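Local coordinates for UspA1 (PDB 3PR7), which is a trimeric surface adhesin of Moraxella catarrhalis that binds fibronectin and the host receptor CEACAM1, with a beta-roll head and a coiled-coil stalk, at residues N23-T28 against N38-R43; G42-I47 against N57-I62; L51-T56 against G66-K71. One frame throughout, in Å; residues are numbered along the deposited sequence.

Interaction 1 (N23-T28 against N38-R43)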
loop_
_atom_site.group_PDB
_atom_site.type_symbol
_atom_site.label_atom_id
_atom_site.label_comp_id
_atom_site.label_asym_id
_atom_site.label_seq_id
_atom_site.Cartn_x
_atom_site.Cartn_y
_atom_site.Cartn_z
ATOM N N ASN A 23 -0.791 -14.194 -44.316
ATOM C CA ASN A 23 -1.720 -13.334 -43.593
ATOM C C ASN A 23 -3.139 -13.561 -44.101
ATOM O O ASN A 23 -3.406 -13.404 -45.293
ATOM C CB ASN A 23 -1.328 -11.860 -43.739
ATOM C CG ASN A 23 -0.059 -11.509 -42.979
ATOM O OD1 ASN A 23 0.286 -12.147 -41.985
ATOM N ND2 ASN A 23 0.635 -10.479 -43.443
ATOM N N THR A 24 -4.041 -13.947 -43.203
ATOM C CA THR A 24 -5.419 -14.263 -43.586
ATOM C C THR A 24 -6.440 -13.368 -42.896
ATOM O O THR A 24 -6.289 -13.017 -41.725
ATOM C CB THR A 24 -5.780 -15.747 -43.318
ATOM O OG1 THR A 24 -5.541 -16.063 -41.942
ATOM C CG2 THR A 24 -4.964 -16.680 -44.208
ATOM N N ALA A 25 -7.479 -13.005 -43.642
ATOM C CA ALA A 25 -8.594 -12.227 -43.115
ATOM C C ALA A 25 -9.916 -12.940 -43.386
ATOM O O ALA A 25 -10.138 -13.468 -44.478
ATOM C CB ALA A 25 -8.604 -10.839 -43.719
ATOM N N ASN A 26 -10.783 -12.951 -42.379
ATOM C CA ASN A 26 -12.077 -13.615 -42.463
ATOM C C ASN A 26 -13.151 -12.757 -41.791
ATOM O O ASN A 26 -13.592 -13.043 -40.674
ATOM C CB ASN A 26 -11.992 -15.013 -41.830
ATOM C CG ASN A 26 -13.246 -15.846 -42.052
ATOM O OD1 ASN A 26 -14.011 -15.618 -42.990
ATOM N ND2 ASN A 26 -13.456 -16.830 -41.182
ATOM N N GLY A 27 -13.553 -11.692 -42.478
ATOM C CA GLY A 27 -14.533 -10.749 -41.947
ATOM C C GLY A 27 -14.545 -9.413 -42.666
ATOM O O GLY A 27 -14.166 -9.326 -43.835
ATOM N N THR A 28 -14.968 -8.372 -41.955
ATOM C CA THR A 28 -15.182 -7.051 -42.542
ATOM C C THR A 28 -14.286 -5.990 -41.899
ATOM O O THR A 28 -14.103 -5.979 -40.683
ATOM C CB THR A 28 -16.668 -6.635 -42.417
ATOM O OG1 THR A 28 -17.508 -7.735 -42.788
ATOM C CG2 THR A 28 -16.994 -5.451 -43.309
ATOM N N ASN A 38 -0.301 -13.916 -39.740
ATOM C CA ASN A 38 -1.274 -13.246 -38.893
ATOM C C ASN A 38 -2.709 -13.516 -39.347
ATOM O O ASN A 38 -3.015 -13.441 -40.537
ATOM C CB ASN A 38 -0.988 -11.744 -38.855
ATOM C CG ASN A 38 0.403 -11.429 -38.330
ATOM O OD1 ASN A 38 0.797 -11.897 -37.263
ATOM N ND2 ASN A 38 1.151 -10.629 -39.076
ATOM N N LYS A 39 -3.576 -13.849 -38.393
ATOM C CA LYS A 39 -4.989 -14.104 -38.672
ATOM C C LYS A 39 -5.864 -12.996 -38.105
ATOM O O LYS A 39 -5.635 -12.520 -36.991
ATOM C CB LYS A 39 -5.445 -15.434 -38.061
ATOM C CG LYS A 39 -4.860 -16.698 -38.669
ATOM C CD LYS A 39 -5.598 -17.919 -38.120
ATOM C CE LYS A 39 -4.685 -19.130 -37.971
ATOM N NZ LYS A 39 -4.337 -19.752 -39.276
ATOM N N THR A 40 -6.871 -12.592 -38.872
ATOM C CA THR A 40 -7.915 -11.699 -38.374
ATOM C C THR A 40 -9.298 -12.256 -38.689
ATOM O O THR A 40 -9.523 -12.825 -39.759
ATOM C CB THR A 40 -7.804 -10.276 -38.950
ATOM O OG1 THR A 40 -7.617 -10.349 -40.366
ATOM C CG2 THR A 40 -6.641 -9.523 -38.328
ATOM N N LYS A 41 -10.211 -12.098 -37.734
ATOM C CA LYS A 41 -11.603 -12.507 -37.883
ATOM C C LYS A 41 -12.503 -11.434 -37.280
ATOM O O LYS A 41 -12.025 -10.540 -36.580
ATOM C CB LYS A 41 -11.852 -13.845 -37.182
ATOM C CG LYS A 41 -11.344 -15.066 -37.930
ATOM C CD LYS A 41 -11.433 -16.309 -37.057
ATOM C CE LYS A 41 -11.248 -17.577 -37.875
ATOM N NZ LYS A 41 -11.366 -18.797 -37.029
ATOM N N GLY A 42 -13.800 -11.525 -37.555
ATOM C CA GLY A 42 -14.775 -10.596 -36.993
ATOM C C GLY A 42 -14.899 -9.315 -37.793
ATOM O O GLY A 42 -14.872 -9.339 -39.023
ATOM N N ARG A 43 -15.046 -8.197 -37.087
ATOM C CA ARG A 43 -15.187 -6.890 -37.721
ATOM C C ARG A 43 -14.317 -5.833 -37.048
ATOM O O ARG A 43 -14.252 -5.762 -35.821
ATOM C CB ARG A 43 -16.654 -6.439 -37.731
ATOM C CG ARG A 43 -17.508 -7.121 -38.791
ATOM C CD ARG A 43 -18.646 -6.225 -39.276
ATOM N NE ARG A 43 -19.879 -6.402 -38.510
ATOM C CZ ARG A 43 -20.285 -5.603 -37.525
ATOM N NH1 ARG A 43 -19.560 -4.551 -37.161
ATOM N NH2 ARG A 43 -21.424 -5.861 -36.897
#

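Interaction 2 (G42-I47 against N57-I62)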
loop_
_atom_site.group_PDB
_atom_site.type_symbol
_atom_site.label_atom_id
_atom_site.label_comp_id
_atom_site.label_asym_id
_atom_site.label_seq_id
_atom_site.Cartn_x
_atom_site.Cartn_y
_atom_site.Cartn_z
ATOM N N GLY A 42 -13.800 -11.525 -37.555
ATOM C CA GLY A 42 -14.775 -10.596 -36.993
ATOM C C GLY A 42 -14.899 -9.315 -37.793
ATOM O O GLY A 42 -14.872 -9.339 -39.023
ATOM N N ARG A 43 -15.046 -8.197 -37.087
ATOM C CA ARG A 43 -15.187 -6.890 -37.721
ATOM C C ARG A 43 -14.317 -5.833 -37.048
ATOM O O ARG A 43 -14.252 -5.762 -35.821
ATOM C CB ARG A 43 -16.654 -6.439 -37.731
ATOM C CG ARG A 43 -17.508 -7.121 -38.791
ATOM C CD ARG A 43 -18.646 -6.225 -39.276
ATOM N NE ARG A 43 -19.879 -6.402 -38.510
ATOM C CZ ARG A 43 -20.285 -5.603 -37.525
ATOM N NH1 ARG A 43 -19.560 -4.551 -37.161
ATOM N NH2 ARG A 43 -21.424 -5.861 -36.897
ATOM N N TYR A 44 -13.644 -5.028 -37.868
ATOM C CA TYR A 44 -12.870 -3.862 -37.413
ATOM C C TYR A 44 -11.665 -4.189 -36.523
ATOM O O TYR A 44 -11.243 -3.362 -35.711
ATOM C CB TYR A 44 -13.780 -2.832 -36.731
ATOM C CG TYR A 44 -14.883 -2.313 -37.619
ATOM C CD1 TYR A 44 -14.619 -1.358 -38.601
ATOM C CD2 TYR A 44 -16.192 -2.774 -37.481
ATOM C CE1 TYR A 44 -15.630 -0.875 -39.424
ATOM C CE2 TYR A 44 -17.212 -2.297 -38.300
ATOM C CZ TYR A 44 -16.922 -1.348 -39.271
ATOM O OH TYR A 44 -17.921 -0.867 -40.087
ATOM N N SER A 45 -11.115 -5.387 -36.686
ATOM C CA SER A 45 -9.949 -5.805 -35.920
ATOM C C SER A 45 -8.659 -5.475 -36.663
ATOM O O SER A 45 -8.661 -5.340 -37.887
ATOM C CB SER A 45 -10.037 -7.292 -35.593
ATOM O OG SER A 45 -11.136 -7.538 -34.734
ATOM N N THR A 46 -7.564 -5.340 -35.917
ATOM C CA THR A 46 -6.309 -4.816 -36.458
ATOM C C THR A 46 -5.076 -5.521 -35.892
ATOM O O THR A 46 -4.981 -5.752 -34.686
ATOM C CB THR A 46 -6.172 -3.298 -36.166
ATOM O OG1 THR A 46 -7.366 -2.612 -36.566
ATOM C CG2 THR A 46 -4.971 -2.692 -36.889
ATOM N N ILE A 47 -4.140 -5.855 -36.777
ATOM C CA ILE A 47 -2.809 -6.306 -36.388
ATOM C C ILE A 47 -1.794 -5.426 -37.104
ATOM O O ILE A 47 -1.770 -5.380 -38.337
ATOM C CB ILE A 47 -2.565 -7.791 -36.742
ATOM C CG1 ILE A 47 -3.553 -8.685 -35.991
ATOM C CG2 ILE A 47 -1.124 -8.194 -36.422
ATOM C CD1 ILE A 47 -3.490 -10.138 -36.376
ATOM N N ASN A 57 -12.857 -11.469 -33.201
ATOM C CA ASN A 57 -13.935 -10.704 -32.576
ATOM C C ASN A 57 -14.053 -9.292 -33.147
ATOM O O ASN A 57 -13.423 -8.969 -34.155
ATOM C CB ASN A 57 -13.762 -10.661 -31.053
ATOM C CG ASN A 57 -15.033 -11.015 -30.317
ATOM O OD1 ASN A 57 -15.651 -10.165 -29.672
ATOM N ND2 ASN A 57 -15.438 -12.278 -30.418
ATOM N N GLU A 58 -14.861 -8.456 -32.503
ATOM C CA GLU A 58 -15.080 -7.094 -32.973
ATOM C C GLU A 58 -14.216 -6.077 -32.231
ATOM O O GLU A 58 -14.135 -6.090 -30.999
ATOM C CB GLU A 58 -16.562 -6.721 -32.881
ATOM C CG GLU A 58 -17.464 -7.507 -33.832
ATOM C CD GLU A 58 -18.928 -7.091 -33.754
ATOM O OE1 GLU A 58 -19.301 -6.334 -32.831
ATOM O OE2 GLU A 58 -19.711 -7.531 -34.623
ATOM N N TYR A 59 -13.567 -5.209 -33.008
ATOM C CA TYR A 59 -12.752 -4.089 -32.511
ATOM C C TYR A 59 -11.536 -4.473 -31.650
ATOM O O TYR A 59 -11.119 -3.693 -30.789
ATOM C CB TYR A 59 -13.602 -3.059 -31.754
ATOM C CG TYR A 59 -14.951 -2.736 -32.356
ATOM C CD1 TYR A 59 -16.119 -3.257 -31.803
ATOM C CD2 TYR A 59 -15.066 -1.890 -33.458
ATOM C CE1 TYR A 59 -17.367 -2.958 -32.339
ATOM C CE2 TYR A 59 -16.313 -1.585 -34.004
ATOM C CZ TYR A 59 -17.458 -2.123 -33.437
ATOM O OH TYR A 59 -18.694 -1.827 -33.966
ATOM N N SER A 60 -10.971 -5.657 -31.874
ATOM C CA SER A 60 -9.762 -6.064 -31.151
ATOM C C SER A 60 -8.507 -5.466 -31.790
ATOM O O SER A 60 -8.542 -5.002 -32.935
ATOM C CB SER A 60 -9.663 -7.586 -31.055
ATOM O OG SER A 60 -9.544 -8.171 -32.337
ATOM N N THR A 61 -7.405 -5.479 -31.040
ATOM C CA THR A 61 -6.174 -4.788 -31.425
ATOM C C THR A 61 -4.926 -5.557 -31.003
ATOM O O THR A 61 -4.790 -5.936 -29.837
ATOM C CB THR A 61 -6.097 -3.389 -30.759
ATOM O OG1 THR A 61 -7.323 -2.676 -30.967
ATOM C CG2 THR A 61 -4.928 -2.571 -31.309
ATOM N N ILE A 62 -4.018 -5.785 -31.950
ATOM C CA ILE A 62 -2.665 -6.230 -31.625
ATOM C C ILE A 62 -1.663 -5.282 -32.274
ATOM O O ILE A 62 -1.634 -5.147 -33.499
ATOM C CB ILE A 62 -2.392 -7.697 -32.051
ATOM C CG1 ILE A 62 -3.251 -8.658 -31.227
ATOM C CG2 ILE A 62 -0.907 -8.045 -31.875
ATOM C CD1 ILE A 62 -3.168 -10.108 -31.662
#

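Interaction 3 (L51-T56 against G66-K71)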
loop_
_atom_site.group_PDB
_atom_site.type_symbol
_atom_site.label_atom_id
_atom_site.label_comp_id
_atom_site.label_asym_id
_atom_site.label_seq_id
_atom_site.Cartn_x
_atom_site.Cartn_y
_atom_site.Cartn_z
ATOM N N LEU A 51 4.379 -11.495 -36.100
ATOM C CA LEU A 51 4.358 -12.900 -36.479
ATOM C C LEU A 51 3.371 -13.732 -35.657
ATOM O O LEU A 51 3.386 -13.684 -34.428
ATOM C CB LEU A 51 5.773 -13.489 -36.381
ATOM C CG LEU A 51 5.786 -14.981 -36.722
ATOM C CD1 LEU A 51 5.729 -15.309 -38.212
ATOM C CD2 LEU A 51 6.797 -15.805 -35.962
ATOM N N PHE A 52 2.525 -14.491 -36.356
ATOM C CA PHE A 52 1.549 -15.411 -35.749
ATOM C C PHE A 52 0.594 -14.781 -34.736
ATOM O O PHE A 52 0.247 -15.394 -33.721
ATOM C CB PHE A 52 2.239 -16.642 -35.149
ATOM C CG PHE A 52 2.445 -17.749 -36.129
ATOM C CD1 PHE A 52 1.362 -18.496 -36.588
ATOM C CD2 PHE A 52 3.716 -18.049 -36.601
ATOM C CE1 PHE A 52 1.540 -19.523 -37.504
ATOM C CE2 PHE A 52 3.908 -19.075 -37.519
ATOM C CZ PHE A 52 2.815 -19.814 -37.973
ATOM N N ASN A 53 0.164 -13.559 -35.027
ATOM C CA ASN A 53 -0.792 -12.868 -34.179
ATOM C C ASN A 53 -2.226 -13.152 -34.624
ATOM O O ASN A 53 -2.515 -13.177 -35.819
ATOM C CB ASN A 53 -0.492 -11.365 -34.154
ATOM C CG ASN A 53 0.865 -11.048 -33.533
ATOM O OD1 ASN A 53 1.203 -11.550 -32.459
ATOM N ND2 ASN A 53 1.643 -10.208 -34.204
ATOM N N GLU A 54 -3.108 -13.400 -33.658
ATOM C CA GLU A 54 -4.526 -13.642 -33.928
ATOM C C GLU A 54 -5.390 -12.563 -33.292
ATOM O O GLU A 54 -5.470 -12.459 -32.069
ATOM C CB GLU A 54 -4.966 -15.004 -33.388
ATOM C CG GLU A 54 -4.742 -16.184 -34.316
ATOM C CD GLU A 54 -5.479 -17.436 -33.851
ATOM O OE1 GLU A 54 -5.293 -17.854 -32.683
ATOM O OE2 GLU A 54 -6.247 -18.004 -34.656
ATOM N N ALA A 55 -6.037 -11.757 -34.127
ATOM C CA ALA A 55 -7.004 -10.781 -33.641
ATOM C C ALA A 55 -8.384 -11.117 -34.187
ATOM O O ALA A 55 -8.688 -10.842 -35.347
ATOM C CB ALA A 55 -6.591 -9.368 -34.027
ATOM N N THR A 56 -9.208 -11.737 -33.348
ATOM C CA THR A 56 -10.572 -12.100 -33.732
ATOM C C THR A 56 -11.567 -11.197 -33.009
ATOM O O THR A 56 -11.168 -10.273 -32.298
ATOM C CB THR A 56 -10.888 -13.598 -33.450
ATOM O OG1 THR A 56 -11.159 -13.792 -32.055
ATOM C CG2 THR A 56 -9.730 -14.500 -33.885
ATOM N N GLY A 66 4.884 -11.230 -31.368
ATOM C CA GLY A 66 4.662 -12.584 -31.847
ATOM C C GLY A 66 3.708 -13.412 -31.010
ATOM O O GLY A 66 3.669 -13.284 -29.783
ATOM N N TYR A 67 2.936 -14.259 -31.690
ATOM C CA TYR A 67 2.108 -15.294 -31.058
ATOM C C TYR A 67 1.091 -14.753 -30.051
ATOM O O TYR A 67 0.701 -15.448 -29.107
ATOM C CB TYR A 67 2.992 -16.372 -30.418
ATOM C CG TYR A 67 4.103 -16.856 -31.322
ATOM C CD1 TYR A 67 3.888 -17.893 -32.229
ATOM C CD2 TYR A 67 5.369 -16.273 -31.279
ATOM C CE1 TYR A 67 4.902 -18.332 -33.069
ATOM C CE2 TYR A 67 6.389 -16.707 -32.112
ATOM C CZ TYR A 67 6.149 -17.737 -33.001
ATOM O OH TYR A 67 7.161 -18.173 -33.820
ATOM N N ASN A 68 0.663 -13.514 -30.266
ATOM C CA ASN A 68 -0.332 -12.886 -29.411
ATOM C C ASN A 68 -1.742 -13.220 -29.884
ATOM O O ASN A 68 -1.975 -13.396 -31.079
ATOM C CB ASN A 68 -0.112 -11.372 -29.359
ATOM C CG ASN A 68 1.213 -10.998 -28.715
ATOM O OD1 ASN A 68 1.589 -11.537 -27.672
ATOM N ND2 ASN A 68 1.927 -10.068 -29.335
ATOM N N LYS A 69 -2.673 -13.325 -28.940
ATOM C CA LYS A 69 -4.061 -13.641 -29.265
ATOM C C LYS A 69 -5.038 -12.679 -28.600
ATOM O O LYS A 69 -5.244 -12.720 -27.386
ATOM C CB LYS A 69 -4.396 -15.088 -28.899
ATOM C CG LYS A 69 -3.782 -16.119 -29.827
ATOM C CD LYS A 69 -3.954 -17.527 -29.278
ATOM C CE LYS A 69 -3.383 -18.559 -30.238
ATOM N NZ LYS A 69 -3.569 -19.956 -29.764
ATOM N N ALA A 70 -5.621 -11.804 -29.412
ATOM C CA ALA A 70 -6.669 -10.905 -28.958
ATOM C C ALA A 70 -8.019 -11.381 -29.477
ATOM O O ALA A 70 -8.543 -10.858 -30.463
ATOM C CB ALA A 70 -6.387 -9.477 -29.402
ATOM N N LYS A 71 -8.559 -12.406 -28.826
ATOM C CA LYS A 71 -9.957 -12.789 -29.000
ATOM C C LYS A 71 -10.724 -11.865 -28.060
ATOM O O LYS A 71 -10.106 -11.103 -27.320
ATOM C CB LYS A 71 -10.168 -14.257 -28.619
ATOM C CG LYS A 71 -8.909 -15.118 -28.712
ATOM C CD LYS A 71 -9.239 -16.578 -28.967
ATOM C CE LYS A 71 -8.159 -17.496 -28.408
ATOM N NZ LYS A 71 -8.498 -18.933 -28.609
#

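Interaction 1 (N23-T28 against N38-R43)
Strands 24-26 and 39-41 run parallel and in register, their axes 4.8 Å apart and 8° from aligned, from Asn-23 facing Asn-38 to Thr-28 facing Arg-43. Thr-24 lies between two bonds, its N donating to Asn-38 O and its O accepting Thr-40 N, both at 2.9 Å. Asn-26 N then donates to Thr-40 O; the ladder weakens at the corner, where Gly-42 N makes a long, weak bond to Asn-26 O, and Thr-28 N donates to Gly-42 O (3.1 Å). Asn-23 and Asn-38 lie side by side, amide planes nearly parallel. CG of Asn-23 is anti to its carbonyl carbon (chi1 -71°), and OD1 receives Asn-38 N in the carbonyl plane at 2.9 Å; Asn-23 ND2 goes to Gly-35 O. Asn-38 OD1 likewise accepts Asn-53 N. Thr-40 OG1 sits by Ala-25 CB (3.5 Å) and makes a weak bond to Thr-24 O. On the exposed face of Thr-24, Lys-39, Asn-26 and Lys-41, the start of Lys-39 runs beside Thr-24 OG1. Past the corner, Arg-43 runs beside Thr-28, its CD 3.7 Å from Thr-28 CB. Ala-25 and Thr-40 face inward, Thr-40 packing on Ile-32 and Ile-47 of strands 31-32 and 46-47; Asn-38 touches both isoleucines.

Interaction 2 (G42-I47 against N57-I62)
Ser-45 OG is held from several directions: it donates to Asn-57 O at 2.8 Å, coming from above that carbonyl's plane, and it accepts a weak bond from Ser-60 N. Ser-60 OG lies 2.9 Å from Ser-45 OG, and itself bonds to Thr-56 O. A chi1 of -65°, with OG anti to the carbonyl carbon, turns the Ser-45 hydroxyl toward Asn-57 O of the next coil. Backbone bonds flank this serine pair: Tyr-59 N to Arg-43 O (2.9 Å) before it, Thr-46 N to Ser-60 O (3.2 Å) and Ile-62 N to Thr-46 O (2.9 Å) after it, where strands 46-47 and 61-62 pair in parallel. Tyr-44 and Tyr-59 lie side by side and point the same way, planes only 8° apart but so slid that they barely overlap; CD2 of Tyr-59 meets Tyr-44 CB at 3.6 Å. Tyr-59 stacks in turn on Tyr-74, and Leu-51 of the second subunit packs on both tyrosines. Beside them, Glu-58 OE2 stands over one face of the Arg-43 guanidinium, 3.3 Å from NH2, with no N-H aimed at it: a weak salt bridge of charges only. The chemistry thus changes along the contact, from directed bonds to Ser-45 OG in the buried part to an undirected attraction between Arg-43 and Glu-58 toward the more exposed end.

Interaction 3 (L51-T56 against G66-K71)
This is a parallel beta-strand contact between successive fifteen-residue coils of the beta-roll, in which Leu-51 to Thr-56 lies in register with Gly-66 to Lys-71, joining strands 54-55 and 69-70 and the turns before them. The backbone ladder starts at Leu-51 O, which accepts Tyr-67 N at 2.8 Å. It continues from Glu-54 N to Asn-68 O and from Ala-70 N to Glu-54 O, and closes with Thr-56 N on Ala-70 O, a donor well above the carbonyl plane. Between the first two of these bonds the side chain of Asn-53 takes over: its OD1 accepts Asn-68 N in the carbonyl plane at 3.0 Å, while its ND2 bonds to Gly-65 O. Asn-68 hands the pattern on, OD1 to Asn-83 N and ND2 to Gly-80 O. At the turn, the Phe-52 and Tyr-67 rings are 10° from parallel yet slid apart, centroids 5.7 Å from each other, so that CD1 of Tyr-67 meets Phe-52 CB (3.6 Å) instead of the ring centre. CD2 of Leu-51 packs against the phenol end of Tyr-67, near CZ. On the outer face, Glu-54 and Lys-69 run side by side; OE1 lies 4.0 Å from NZ, a long salt bridge. Ala-55 and Ala-70 point inward instead, onto Ile-47 of strand 46-47 and Ile-62 of strand 61-62 respectively, while Leu-51 packs on Tyr-44 of the third subunit and Tyr-67 on Tyr-74 of the same subunit.

Interactions 1 and 3 hold neighbouring rungs of one face of the roll, strand 39-41 pairing with 54-55, and interaction 2 holds the other face, whose strands alternate with theirs along the chain. Gly-42 and Arg-43 belong to interactions 1 and 2, at the corner between the faces. Ile-47 and Ile-62 fill the interior, their CD1 atoms reaching the backbone of strands 39-41 and 54-55. Interaction 1 is the most solvent-exposed, with lysine, threonine and asparagine outward and no other subunit touching it. Interaction 2 is the most buried and has a hydroxyl network; like interaction 3, it turns aromatic residues to another chain. Of the three, only interactions 1 and 3 contain the asparagine ladder, which continues to Asn-83.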